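PDB 6MGD: capsular polysaccharide export system protein KpsC from Thermosulfurimonas dismutans, which probably transfers Kdo in beta-2,7 linkage while building the conserved glycolipid anchor of Gram-negative bacterial capsules. Local coordinates for residues A[105-115]-A[291-299]; A[95-103]-A[165-173]. All coordinates share one frame; numbering follows the deposited sequence.

How the contacts relate
Contact 1 packs helix 105-112, which follows the loop after strand 88-92, against the end of helix 286-296, which leads into edge strand 298-300 of the mixed sheet. Contact 2 instead joins that loop to helix 166-169, which follows strand 155-159 of the parallel sheet, and so bridges the two halves of a fold consistent with GT-B. Their centres lie about 17 Å apart, and they touch where Tyr297 OH and Leu106 CD1 pack on Tyr97. Five of nine touching residues are buried in contact 1, three of eight in contact 2. Contact 1 is almost wholly apolar; contact 2 adds one backbone hydrogen bond, and its Asp99 and Asp165 carboxylates bond within their own segments.

Contact 1 (A[105-115]-A[291-299]); sequences YLEEILLARKF and AGALLLYPM
Leu106 lies over one face of the Tyr297 ring, its CB 3.6 Å from the ring centroid and 9° off the normal, a CH-pi contact. The two side chains cross at about a right angle, and Leu106 CG also rests on the ring, 3.5 Å from Tyr297 CG, while Leu106 CD2 reaches past it to Gly292 O. With Tyr297 CG anti to the backbone N (chi1 -176°), the ring is carried beneath Leu106 and presents its edge to Tyr105 CD2. Its hydroxyl bonds to Asp92 OD2, which also accepts from Tyr105 N. Helices 105-112 and 291-296 cross at 119° with axes 9.4 Å apart, and the second leads into 298-300, a C-terminal edge strand added to the mixed sheet of one half of a fold consistent with GT-B. Gly292 lets the helices meet, since Leu110 CD2 lies 3.8 Å from Gly292 CA, too close to leave room for a beta carbon there. A serine in place of Tyr297 would probably open a gap under Leu106 and leave Asp92 OD2 without its phenol partner. Farther along, Leu296 CD1 meets Phe115 CE1 at 3.6 Å and Ile109 CG2 at 4.1 Å, the latter in plane at the Phe115 ring edge.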
ATOM      1  N   TYR A 105      11.593  -1.591   4.941  1.00 57.29           N
ATOM      2  CA  TYR A 105      11.550  -1.548   6.399  1.00 59.61           C
ATOM      3  C   TYR A 105      10.307  -2.238   6.946  1.00 56.63           C
ATOM      4  O   TYR A 105      10.346  -2.796   8.049  1.00 57.47           O
ATOM      5  CB  TYR A 105      11.616  -0.103   6.893  1.00 59.54           C
ATOM      6  CG  TYR A 105      11.707   0.015   8.399  1.00 60.33           C
ATOM      7  CD1 TYR A 105      12.807  -0.482   9.087  1.00 64.44           C
ATOM      8  CD2 TYR A 105      10.696   0.625   9.130  1.00 58.40           C
ATOM      9  CE1 TYR A 105      12.897  -0.379  10.462  1.00 65.43           C
ATOM     10  CE2 TYR A 105      10.778   0.735  10.508  1.00 58.80           C
ATOM     11  CZ  TYR A 105      11.879   0.231  11.168  1.00 63.27           C
ATOM     12  OH  TYR A 105      11.965   0.337  12.538  1.00 65.93           O
ATOM     13  N   LEU A 106       9.198  -2.205   6.201  1.00 56.44           N
ATOM     14  CA  LEU A 106       8.021  -2.970   6.598  1.00 55.28           C
ATOM     15  C   LEU A 106       8.329  -4.462   6.615  1.00 58.92           C
ATOM     16  O   LEU A 106       7.910  -5.185   7.527  1.00 62.38           O
ATOM     17  CB  LEU A 106       6.857  -2.675   5.649  1.00 52.19           C
ATOM     18  CG  LEU A 106       5.410  -2.685   6.161  1.00 49.68           C
ATOM     19  CD1 LEU A 106       4.466  -3.202   5.079  1.00 47.52           C
ATOM     20  CD2 LEU A 106       5.233  -3.468   7.462  1.00 51.27           C
ATOM     21  N   GLU A 107       9.073  -4.937   5.616  1.00 55.23           N
ATOM     22  CA  GLU A 107       9.424  -6.351   5.555  1.00 58.99           C
ATOM     23  C   GLU A 107      10.354  -6.741   6.696  1.00 61.37           C
ATOM     24  O   GLU A 107      10.253  -7.855   7.223  1.00 62.57           O
ATOM     25  CB  GLU A 107      10.059  -6.662   4.199  1.00 61.89           C
ATOM     26  CG  GLU A 107      10.150  -8.136   3.854  1.00 66.92           C
ATOM     27  CD  GLU A 107      10.703  -8.371   2.459  1.00 69.39           C
ATOM     28  OE1 GLU A 107      11.077  -7.380   1.793  1.00 67.54           O
ATOM     29  OE2 GLU A 107      10.761  -9.541   2.025  1.00 73.47           O
ATOM     30  N   GLU A 108      11.255  -5.839   7.099  1.00 59.95           N
ATOM     31  CA  GLU A 108      12.132  -6.128   8.228  1.00 64.78           C
ATOM     32  C   GLU A 108      11.361  -6.140   9.542  1.00 61.59           C
ATOM     33  O   GLU A 108      11.683  -6.925  10.440  1.00 65.17           O
ATOM     34  CB  GLU A 108      13.273  -5.111   8.292  1.00 67.83           C
ATOM     35  CG  GLU A 108      14.125  -5.013   7.028  1.00 71.72           C
ATOM     36  CD  GLU A 108      14.698  -6.348   6.588  1.00 77.87           C
ATOM     37  OE1 GLU A 108      14.286  -6.849   5.520  1.00 78.14           O
ATOM     38  OE2 GLU A 108      15.557  -6.899   7.309  1.00 82.98           O
ATOM     39  N   ILE A 109      10.350  -5.279   9.674  1.00 64.43           N
ATOM     40  CA  ILE A 109       9.510  -5.291  10.871  1.00 62.40           C
ATOM     41  C   ILE A 109       8.795  -6.630  10.996  1.00 62.70           C
ATOM     42  O   ILE A 109       8.797  -7.263  12.059  1.00 65.43           O
ATOM     43  CB  ILE A 109       8.511  -4.121  10.840  1.00 60.31           C
ATOM     44  CG1 ILE A 109       9.222  -2.795  11.110  1.00 60.80           C
ATOM     45  CG2 ILE A 109       7.393  -4.342  11.849  1.00 62.15           C
ATOM     46  CD1 ILE A 109       8.289  -1.604  11.123  1.00 58.08           C
ATOM     47  N   LEU A 110       8.183  -7.088   9.902  1.00 61.37           N
ATOM     48  CA  LEU A 110       7.416  -8.327   9.941  1.00 64.58           C
ATOM     49  C   LEU A 110       8.307  -9.548  10.137  1.00 72.12           C
ATOM     50  O   LEU A 110       7.866 -10.543  10.723  1.00 76.47           O
ATOM     51  CB  LEU A 110       6.589  -8.463   8.662  1.00 62.56           C
ATOM     52  CG  LEU A 110       5.609  -7.314   8.411  1.00 57.00           C
ATOM     53  CD1 LEU A 110       4.938  -7.453   7.054  1.00 55.64           C
ATOM     54  CD2 LEU A 110       4.568  -7.237   9.525  1.00 55.70           C
ATOM     55  N   LEU A 111       9.554  -9.497   9.660  1.00 66.95           N
ATOM     56  CA  LEU A 111      10.467 -10.621   9.852  1.00 72.91           C
ATOM     57  C   LEU A 111      10.965 -10.686  11.290  1.00 77.89           C
ATOM     58  O   LEU A 111      10.950 -11.754  11.913  1.00 83.18           O
ATOM     59  CB  LEU A 111      11.640 -10.521   8.874  1.00 73.49           C
ATOM     60  CG  LEU A 111      12.861 -11.415   9.123  1.00 79.21           C
ATOM     61  CD1 LEU A 111      12.482 -12.888   9.197  1.00 85.57           C
ATOM     62  CD2 LEU A 111      13.898 -11.190   8.037  1.00 80.94           C
ATOM     63  N   ALA A 112      11.425  -9.554  11.831  1.00 76.40           N
ATOM     64  CA  ALA A 112      11.830  -9.525  13.233  1.00 80.35           C
ATOM     65  C   ALA A 112      10.658  -9.838  14.153  1.00 79.79           C
ATOM     66  O   ALA A 112      10.848 -10.441  15.215  1.00 84.77           O
ATOM     67  CB  ALA A 112      12.438  -8.165  13.580  1.00 78.34           C
ATOM     68  N   ARG A 113       9.447  -9.439  13.751  1.00 76.03           N
ATOM     69  CA  ARG A 113       8.172  -9.786  14.379  1.00 76.63           C
ATOM     70  C   ARG A 113       8.208  -9.800  15.904  1.00 80.94           C
ATOM     71  O   ARG A 113       7.552 -10.634  16.535  1.00 84.04           O
ATOM     72  CB  ARG A 113       7.670 -11.138  13.847  1.00 79.67           C
ATOM     73  CG  ARG A 113       8.588 -12.328  14.097  1.00 86.38           C
ATOM     74  CD  ARG A 113       8.219 -13.519  13.229  1.00 88.08           C
ATOM     75  NE  ARG A 113       6.821 -13.908  13.384  1.00 86.17           N
ATOM     76  CZ  ARG A 113       6.348 -15.115  13.092  1.00 89.84           C
ATOM     77  NH1 ARG A 113       7.164 -16.057  12.638  1.00 95.98           N
ATOM     78  NH2 ARG A 113       5.060 -15.385  13.261  1.00 88.02           N
ATOM     79  N   LYS A 114       8.956  -8.880  16.509  1.00 82.43           N
ATOM     80  CA  LYS A 114       8.918  -8.719  17.961  1.00 86.18           C
ATOM     81  C   LYS A 114       7.625  -7.995  18.310  1.00 82.56           C
ATOM     82  O   LYS A 114       7.591  -6.774  18.458  1.00 79.01           O
ATOM     83  CB  LYS A 114      10.144  -7.965  18.465  1.00 87.47           C
ATOM     84  CG  LYS A 114      11.122  -7.555  17.374  1.00 85.27           C
ATOM     85  CD  LYS A 114      12.561  -7.488  17.882  1.00 90.26           C
ATOM     86  CE  LYS A 114      12.731  -6.469  19.000  1.00 91.31           C
ATOM     87  NZ  LYS A 114      12.600  -7.076  20.355  1.00 97.27           N
ATOM     88  N   PHE A 115       6.540  -8.760  18.431  1.00 83.58           N
ATOM     89  CA  PHE A 115       5.208  -8.218  18.698  1.00 80.49           C
ATOM     90  C   PHE A 115       4.744  -8.729  20.058  1.00 84.02           C
ATOM     91  O   PHE A 115       4.306  -9.877  20.181  1.00 87.57           O
ATOM     92  CB  PHE A 115       4.226  -8.608  17.597  1.00 78.34           C
ATOM     93  CG  PHE A 115       4.584  -8.064  16.240  1.00 75.16           C
ATOM     94  CD1 PHE A 115       5.245  -6.852  16.114  1.00 72.41           C
ATOM     95  CD2 PHE A 115       4.259  -8.766  15.092  1.00 75.64           C
ATOM     96  CE1 PHE A 115       5.575  -6.352  14.865  1.00 69.83           C
ATOM     97  CE2 PHE A 115       4.584  -8.275  13.843  1.00 72.70           C
ATOM     98  CZ  PHE A 115       5.244  -7.065  13.728  1.00 69.57           C
ATOM     99  N   ALA A 291      -0.529  -5.201  12.900  1.00 50.40           N
ATOM    100  CA  ALA A 291       0.347  -4.532  13.856  1.00 50.28           C
ATOM    101  C   ALA A 291       1.592  -3.972  13.182  1.00 49.88           C
ATOM    102  O   ALA A 291       2.105  -2.927  13.598  1.00 50.04           O
ATOM    103  CB  ALA A 291       0.740  -5.494  14.976  1.00 52.05           C
ATOM    104  N   GLY A 292       2.088  -4.643  12.145  1.00 51.19           N
ATOM    105  CA  GLY A 292       3.263  -4.173  11.438  1.00 50.38           C
ATOM    106  C   GLY A 292       2.954  -3.127  10.387  1.00 49.00           C
ATOM    107  O   GLY A 292       3.591  -2.070  10.348  1.00 48.51           O
ATOM    108  N   ALA A 293       1.963  -3.402   9.538  1.00 48.61           N
ATOM    109  CA  ALA A 293       1.677  -2.520   8.410  1.00 48.60           C
ATOM    110  C   ALA A 293       0.953  -1.249   8.841  1.00 50.13           C
ATOM    111  O   ALA A 293       1.204  -0.175   8.284  1.00 51.97           O
ATOM    112  CB  ALA A 293       0.855  -3.264   7.359  1.00 48.17           C
ATOM    113  N   LEU A 294       0.052  -1.347   9.820  1.00 48.81           N
ATOM    114  CA  LEU A 294      -0.789  -0.221  10.207  1.00 47.83           C
ATOM    115  C   LEU A 294      -0.321   0.499  11.464  1.00 46.92           C
ATOM    116  O   LEU A 294      -0.487   1.720  11.558  1.00 43.15           O
ATOM    117  CB  LEU A 294      -2.235  -0.684  10.419  1.00 48.94           C
ATOM    118  CG  LEU A 294      -3.037  -0.978   9.153  1.00 48.95           C
ATOM    119  CD1 LEU A 294      -4.455  -1.397   9.494  1.00 49.38           C
ATOM    120  CD2 LEU A 294      -3.039   0.240   8.248  1.00 47.59           C
ATOM    121  N   LEU A 295       0.257  -0.212  12.429  1.00 46.42           N
ATOM    122  CA  LEU A 295       0.566   0.370  13.731  1.00 49.34           C
ATOM    123  C   LEU A 295       1.998   0.883  13.847  1.00 50.71           C
ATOM    124  O   LEU A 295       2.212   1.978  14.377  1.00 49.51           O
ATOM    125  CB  LEU A 295       0.293  -0.651  14.842  1.00 52.12           C
ATOM    126  CG  LEU A 295      -1.123  -0.688  15.435  1.00 55.43           C
ATOM    127  CD1 LEU A 295      -2.198  -0.809  14.360  1.00 53.40           C
ATOM    128  CD2 LEU A 295      -1.250  -1.821  16.443  1.00 58.47           C
ATOM    129  N   LEU A 296       2.985   0.128  13.365  1.00 50.47           N
ATOM    130  CA  LEU A 296       4.390   0.500  13.510  1.00 53.18           C
ATOM    131  C   LEU A 296       4.967   1.179  12.275  1.00 51.16           C
ATOM    132  O   LEU A 296       5.738   2.135  12.407  1.00 51.36           O
ATOM    133  CB  LEU A 296       5.231  -0.738  13.839  1.00 55.46           C
ATOM    134  CG  LEU A 296       5.010  -1.394  15.201  1.00 57.54           C
ATOM    135  CD1 LEU A 296       5.716  -2.738  15.263  1.00 58.37           C
ATOM    136  CD2 LEU A 296       5.502  -0.483  16.311  1.00 60.10           C
ATOM    137  N   TYR A 297       4.608   0.708  11.078  1.00 53.33           N
ATOM    138  CA  TYR A 297       5.265   1.194   9.864  1.00 50.32           C
ATOM    139  C   TYR A 297       4.937   2.650   9.552  1.00 48.05           C
ATOM    140  O   TYR A 297       5.876   3.441   9.354  1.00 49.40           O
ATOM    141  CB  TYR A 297       4.923   0.266   8.694  1.00 49.13           C
ATOM    142  CG  TYR A 297       5.612   0.585   7.389  1.00 49.25           C
ATOM    143  CD1 TYR A 297       7.000   0.636   7.304  1.00 51.26           C
ATOM    144  CD2 TYR A 297       4.875   0.796   6.230  1.00 48.41           C
ATOM    145  CE1 TYR A 297       7.634   0.911   6.104  1.00 50.58           C
ATOM    146  CE2 TYR A 297       5.499   1.067   5.025  1.00 49.05           C
ATOM    147  CZ  TYR A 297       6.878   1.125   4.968  1.00 49.92           C
ATOM    148  OH  TYR A 297       7.500   1.399   3.771  1.00 49.80           O
ATOM    149  N   PRO A 298       3.676   3.080   9.483  1.00 47.67           N
ATOM    150  CA  PRO A 298       3.395   4.457   9.078  1.00 46.51           C
ATOM    151  C   PRO A 298       3.314   5.410  10.263  1.00 47.05           C
ATOM    152  O   PRO A 298       3.034   5.022  11.399  1.00 47.25           O
ATOM    153  CB  PRO A 298       2.029   4.344   8.380  1.00 44.14           C
ATOM    154  CG  PRO A 298       1.493   2.956   8.731  1.00 42.46           C
ATOM    155  CD  PRO A 298       2.420   2.358   9.743  1.00 44.13           C
ATOM    156  N   MET A 299       3.575   6.679   9.970  1.00 46.33           N
ATOM    157  CA  MET A 299       3.379   7.748  10.934  1.00 49.04           C
ATOM    158  C   MET A 299       1.932   8.229  10.894  1.00 47.00           C
ATOM    159  O   MET A 299       1.214   8.034   9.910  1.00 44.76           O
ATOM    160  CB  MET A 299       4.329   8.915  10.654  1.00 51.33           C
ATOM    161  CG  MET A 299       5.800   8.576  10.818  1.00 53.57           C
ATOM    162  SD  MET A 299       6.901   9.931  10.359  1.00 56.59           S
ATOM    163  CE  MET A 299       6.524  10.097   8.616  1.00 54.73           C
TER

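Contact 2 (A[95-103]-A[165-173]); sequences GIYYDATKP and DASIKFGSP
The loop 95-103 passes close to the end of the short helix 166-169, with Asp99 CA and Phe170 CA 4.9 Å apart, Ala100 N donating to Phe170 O at 3.0 Å, and Tyr98 O packing on Gly171 CA beside this bond. Tyr98 carries most of the side-chain contact with the helix start. Its CG sits between the backbone N and the carbonyl carbon (chi1 59°), which lays the ring alongside the first helical residues: Tyr98 CE1 is 3.5 Å from Ala166 CB, and Tyr98 CB is 3.7 Å from Ser167 CB. Ile96 CG2 stands over the centre of one face of that ring, and the phenol end is tied to Ser51 OG. Ser167 is held from its own side, since Asp165 OD1, at the N-cap, accepts from Ser167 N at 2.8 Å, on its anti side and somewhat out of the carboxylate plane, and Ser167 OG bonds to Thr243.

Next along the loop, Asp99 crosses Phe170 with carboxylate and ring planes 42° apart. Asp99 OD1 approaches Phe170 CB to 3.6 Å, and Asp99 OD2 lies obliquely near the ring rim. This carboxylate is fixed within the loop: OD1 receives Thr101 OG1 at 2.6 Å on its syn lone pair and Thr101 N almost head-on, forming an Asx turn. Thr101 CG2 lies 3.6 Å from Phe170 O, next to the Ala100 bond.

The loop follows strand 88-92 of the mixed sheet and the helix follows strand 155-159 of the parallel one, so the contact spans the two halves of a GT-B-like fold. Between the segments there is one backbone hydrogen bond and otherwise van der Waals contact. With OD1 taken up by Thr101, Asp99 can probably lie against the Phe170 side chain because its charge is partly met inside its own loop.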
ATOM      1  N   GLY A  95      13.794   0.889   1.981  1.00 55.95           N
ATOM      2  CA  GLY A  95      13.213   0.788   0.657  1.00 56.61           C
ATOM      3  C   GLY A  95      11.829   1.403   0.604  1.00 58.96           C
ATOM      4  O   GLY A  95      11.651   2.569   0.966  1.00 55.40           O
ATOM      5  N   ILE A  96      10.842   0.633   0.147  1.00 57.64           N
ATOM      6  CA  ILE A  96       9.451   1.062   0.184  1.00 56.63           C
ATOM      7  C   ILE A  96       8.585  -0.184   0.076  1.00 55.01           C
ATOM      8  O   ILE A  96       9.010  -1.207  -0.468  1.00 56.24           O
ATOM      9  CB  ILE A  96       9.145   2.097  -0.930  1.00 58.52           C
ATOM     10  CG1 ILE A  96       7.852   2.854  -0.616  1.00 57.76           C
ATOM     11  CG2 ILE A  96       9.067   1.431  -2.289  1.00 60.97           C
ATOM     12  CD1 ILE A  96       7.724   4.161  -1.356  1.00 59.68           C
ATOM     13  N   TYR A  97       7.362  -0.097   0.606  1.00 53.37           N
ATOM     14  CA  TYR A  97       6.573  -1.303   0.846  1.00 52.86           C
ATOM     15  C   TYR A  97       6.206  -2.017  -0.452  1.00 53.99           C
ATOM     16  O   TYR A  97       6.173  -3.252  -0.493  1.00 52.97           O
ATOM     17  CB  TYR A  97       5.316  -0.961   1.654  1.00 52.51           C
ATOM     18  CG  TYR A  97       4.367   0.017   0.992  1.00 51.36           C
ATOM     19  CD1 TYR A  97       4.449   1.381   1.250  1.00 51.75           C
ATOM     20  CD2 TYR A  97       3.377  -0.426   0.124  1.00 52.42           C
ATOM     21  CE1 TYR A  97       3.580   2.275   0.651  1.00 53.25           C
ATOM     22  CE2 TYR A  97       2.505   0.460  -0.481  1.00 53.96           C
ATOM     23  CZ  TYR A  97       2.609   1.807  -0.215  1.00 54.41           C
ATOM     24  OH  TYR A  97       1.737   2.688  -0.816  1.00 56.36           O
ATOM     25  N   TYR A  98       5.927  -1.272  -1.520  1.00 54.13           N
ATOM     26  CA  TYR A  98       5.479  -1.898  -2.757  1.00 56.06           C
ATOM     27  C   TYR A  98       6.628  -2.380  -3.632  1.00 57.69           C
ATOM     28  O   TYR A  98       6.376  -2.986  -4.678  1.00 59.09           O
ATOM     29  CB  TYR A  98       4.582  -0.942  -3.556  1.00 57.55           C
ATOM     30  CG  TYR A  98       5.226   0.372  -3.940  1.00 58.39           C
ATOM     31  CD1 TYR A  98       6.137   0.445  -4.991  1.00 59.78           C
ATOM     32  CD2 TYR A  98       4.902   1.546  -3.270  1.00 57.84           C
ATOM     33  CE1 TYR A  98       6.722   1.641  -5.346  1.00 61.15           C
ATOM     34  CE2 TYR A  98       5.480   2.749  -3.622  1.00 59.19           C
ATOM     35  CZ  TYR A  98       6.390   2.788  -4.660  1.00 60.85           C
ATOM     36  OH  TYR A  98       6.968   3.982  -5.017  1.00 62.47           O
ATOM     37  N   ASP A  99       7.873  -2.127  -3.238  1.00 59.71           N
ATOM     38  CA  ASP A  99       9.038  -2.571  -4.000  1.00 60.84           C
ATOM     39  C   ASP A  99       9.446  -3.939  -3.470  1.00 62.06           C
ATOM     40  O   ASP A  99      10.110  -4.045  -2.436  1.00 63.26           O
ATOM     41  CB  ASP A  99      10.174  -1.559  -3.890  1.00 61.57           C
ATOM     42  CG  ASP A  99      11.203  -1.711  -4.992  1.00 63.53           C
ATOM     43  OD1 ASP A  99      11.463  -2.857  -5.420  1.00 61.91           O
ATOM     44  OD2 ASP A  99      11.752  -0.680  -5.433  1.00 64.50           O
ATOM     45  N   ALA A 100       9.040  -4.991  -4.177  1.00 62.07           N
ATOM     46  CA  ALA A 100       9.368  -6.357  -3.799  1.00 61.87           C
ATOM     47  C   ALA A 100      10.699  -6.824  -4.370  1.00 64.29           C
ATOM     48  O   ALA A 100      11.089  -7.972  -4.133  1.00 65.55           O
ATOM     49  CB  ALA A 100       8.253  -7.311  -4.245  1.00 60.88           C
ATOM     50  N   THR A 101      11.402  -5.976  -5.118  1.00 64.42           N
ATOM     51  CA  THR A 101      12.694  -6.374  -5.663  1.00 65.86           C
ATOM     52  C   THR A 101      13.823  -6.135  -4.673  1.00 64.61           C
ATOM     53  O   THR A 101      14.854  -6.813  -4.739  1.00 66.81           O
ATOM     54  CB  THR A 101      12.973  -5.617  -6.960  1.00 65.90           C
ATOM     55  OG1 THR A 101      13.227  -4.238  -6.665  1.00 65.64           O
ATOM     56  CG2 THR A 101      11.777  -5.718  -7.898  1.00 66.08           C
ATOM     57  N   LYS A 102      13.645  -5.192  -3.760  1.00 67.13           N
ATOM     58  CA  LYS A 102      14.625  -4.838  -2.749  1.00 66.96           C
ATOM     59  C   LYS A 102      13.966  -4.887  -1.380  1.00 65.26           C
ATOM     60  O   LYS A 102      12.736  -4.822  -1.272  1.00 63.29           O
ATOM     61  CB  LYS A 102      15.207  -3.440  -3.011  1.00 67.01           C
ATOM     62  CG  LYS A 102      16.210  -3.405  -4.149  1.00 71.01           C
ATOM     63  CD  LYS A 102      16.991  -2.101  -4.163  1.00 72.53           C
ATOM     64  CE  LYS A 102      18.266  -2.230  -4.985  1.00 76.48           C
ATOM     65  NZ  LYS A 102      19.177  -3.274  -4.431  1.00 77.71           N
ATOM     66  N   PRO A 103      14.754  -5.029  -0.314  1.00 65.29           N
ATOM     67  CA  PRO A 103      14.170  -5.066   1.030  1.00 62.51           C
ATOM     68  C   PRO A 103      13.494  -3.752   1.395  1.00 61.35           C
ATOM     69  O   PRO A 103      13.854  -2.681   0.902  1.00 62.29           O
ATOM     70  CB  PRO A 103      15.377  -5.342   1.933  1.00 64.45           C
ATOM     71  CG  PRO A 103      16.365  -6.016   1.042  1.00 67.33           C
ATOM     72  CD  PRO A 103      16.184  -5.383  -0.305  1.00 67.13           C
ATOM     73  N   ASP A 165       1.169   2.600 -12.361  1.00 68.61           N
ATOM     74  CA  ASP A 165       1.515   2.705 -10.949  1.00 68.93           C
ATOM     75  C   ASP A 165       2.829   1.987 -10.661  1.00 63.91           C
ATOM     76  O   ASP A 165       3.172   0.987 -11.295  1.00 61.47           O
ATOM     77  CB  ASP A 165       0.402   2.134 -10.068  1.00 70.82           C
ATOM     78  CG  ASP A 165       0.579   2.495  -8.598  1.00 71.84           C
ATOM     79  OD1 ASP A 165       1.672   2.257  -8.048  1.00 70.65           O
ATOM     80  OD2 ASP A 165      -0.376   3.028  -7.991  1.00 72.63           O
ATOM     81  N   ALA A 166       3.571   2.521  -9.686  1.00 65.66           N
ATOM     82  CA  ALA A 166       4.872   1.954  -9.342  1.00 62.53           C
ATOM     83  C   ALA A 166       4.747   0.569  -8.719  1.00 58.11           C
ATOM     84  O   ALA A 166       5.644  -0.266  -8.886  1.00 56.27           O
ATOM     85  CB  ALA A 166       5.619   2.899  -8.399  1.00 65.67           C
ATOM     86  N   SER A 167       3.651   0.299  -8.004  1.00 59.97           N
ATOM     87  CA  SER A 167       3.488  -1.004  -7.370  1.00 57.95           C
ATOM     88  C   SER A 167       3.378  -2.134  -8.385  1.00 55.00           C
ATOM     89  O   SER A 167       3.619  -3.292  -8.035  1.00 52.53           O
ATOM     90  CB  SER A 167       2.258  -1.006  -6.459  1.00 57.86           C
ATOM     91  OG  SER A 167       1.079  -0.712  -7.183  1.00 59.18           O
ATOM     92  N   ILE A 168       3.010  -1.836  -9.628  1.00 56.68           N
ATOM     93  CA  ILE A 168       3.022  -2.872 -10.654  1.00 56.04           C
ATOM     94  C   ILE A 168       4.415  -3.014 -11.254  1.00 55.38           C
ATOM     95  O   ILE A 168       4.860  -4.125 -11.565  1.00 53.05           O
ATOM     96  CB  ILE A 168       1.967  -2.560 -11.728  1.00 56.66           C
ATOM     97  CG1 ILE A 168       0.588  -2.378 -11.086  1.00 57.25           C
ATOM     98  CG2 ILE A 168       1.930  -3.664 -12.779  1.00 54.27           C
ATOM     99  CD1 ILE A 168      -0.509  -2.077 -12.080  1.00 58.29           C
ATOM    100  N   LYS A 169       5.126  -1.895 -11.401  1.00 56.63           N
ATOM    101  CA  LYS A 169       6.469  -1.927 -11.964  1.00 56.89           C
ATOM    102  C   LYS A 169       7.432  -2.680 -11.056  1.00 56.93           C
ATOM    103  O   LYS A 169       8.157  -3.570 -11.509  1.00 56.24           O
ATOM    104  CB  LYS A 169       6.958  -0.501 -12.218  1.00 59.86           C
ATOM    105  CG  LYS A 169       8.345  -0.431 -12.835  1.00 59.98           C
ATOM    106  CD  LYS A 169       8.730   0.998 -13.175  1.00 61.31           C
ATOM    107  CE  LYS A 169      10.166   1.078 -13.683  1.00 60.51           C
ATOM    108  NZ  LYS A 169      10.591   2.485 -13.932  1.00 63.06           N
ATOM    109  N   PHE A 170       7.452  -2.344  -9.768  1.00 55.96           N
ATOM    110  CA  PHE A 170       8.379  -2.956  -8.825  1.00 58.78           C
ATOM    111  C   PHE A 170       7.735  -4.022  -7.949  1.00 58.88           C
ATOM    112  O   PHE A 170       8.421  -4.604  -7.103  1.00 61.27           O
ATOM    113  CB  PHE A 170       9.012  -1.882  -7.933  1.00 59.92           C
ATOM    114  CG  PHE A 170       9.741  -0.815  -8.692  1.00 61.54           C
ATOM    115  CD1 PHE A 170       9.094   0.353  -9.066  1.00 61.03           C
ATOM    116  CD2 PHE A 170      11.074  -0.975  -9.027  1.00 64.58           C
ATOM    117  CE1 PHE A 170       9.766   1.339  -9.765  1.00 62.88           C
ATOM    118  CE2 PHE A 170      11.751   0.008  -9.726  1.00 66.47           C
ATOM    119  CZ  PHE A 170      11.096   1.167 -10.094  1.00 65.50           C
ATOM    120  N   GLY A 171       6.445  -4.294  -8.123  1.00 55.05           N
ATOM    121  CA  GLY A 171       5.779  -5.249  -7.261  1.00 54.67           C
ATOM    122  C   GLY A 171       5.169  -6.432  -7.981  1.00 54.27           C
ATOM    123  O   GLY A 171       4.760  -7.402  -7.338  1.00 54.84           O
ATOM    124  N   SER A 172       5.097  -6.374  -9.308  1.00 56.03           N
ATOM    125  CA  SER A 172       4.525  -7.469 -10.083  1.00 55.04           C
ATOM    126  C   SER A 172       5.603  -8.097 -10.953  1.00 55.72           C
ATOM    127  O   SER A 172       6.086  -7.448 -11.893  1.00 56.70           O
ATOM    128  CB  SER A 172       3.362  -6.975 -10.945  1.00 53.70           C
ATOM    129  OG  SER A 172       2.732  -8.057 -11.609  1.00 52.51           O
ATOM    130  N   PRO A 173       6.005  -9.343 -10.693  1.00 55.92           N
ATOM    131  CA  PRO A 173       7.145  -9.912 -11.430  1.00 56.71           C
ATOM    132  C   PRO A 173       6.826 -10.318 -12.858  1.00 56.31           C
ATOM    133  O   PRO A 173       7.761 -10.477 -13.651  1.00 59.76           O
ATOM    134  CB  PRO A 173       7.531 -11.133 -10.583  1.00 58.42           C
ATOM    135  CG  PRO A 173       6.251 -11.538  -9.926  1.00 58.34           C
ATOM    136  CD  PRO A 173       5.499 -10.258  -9.654  1.00 55.75           C
TER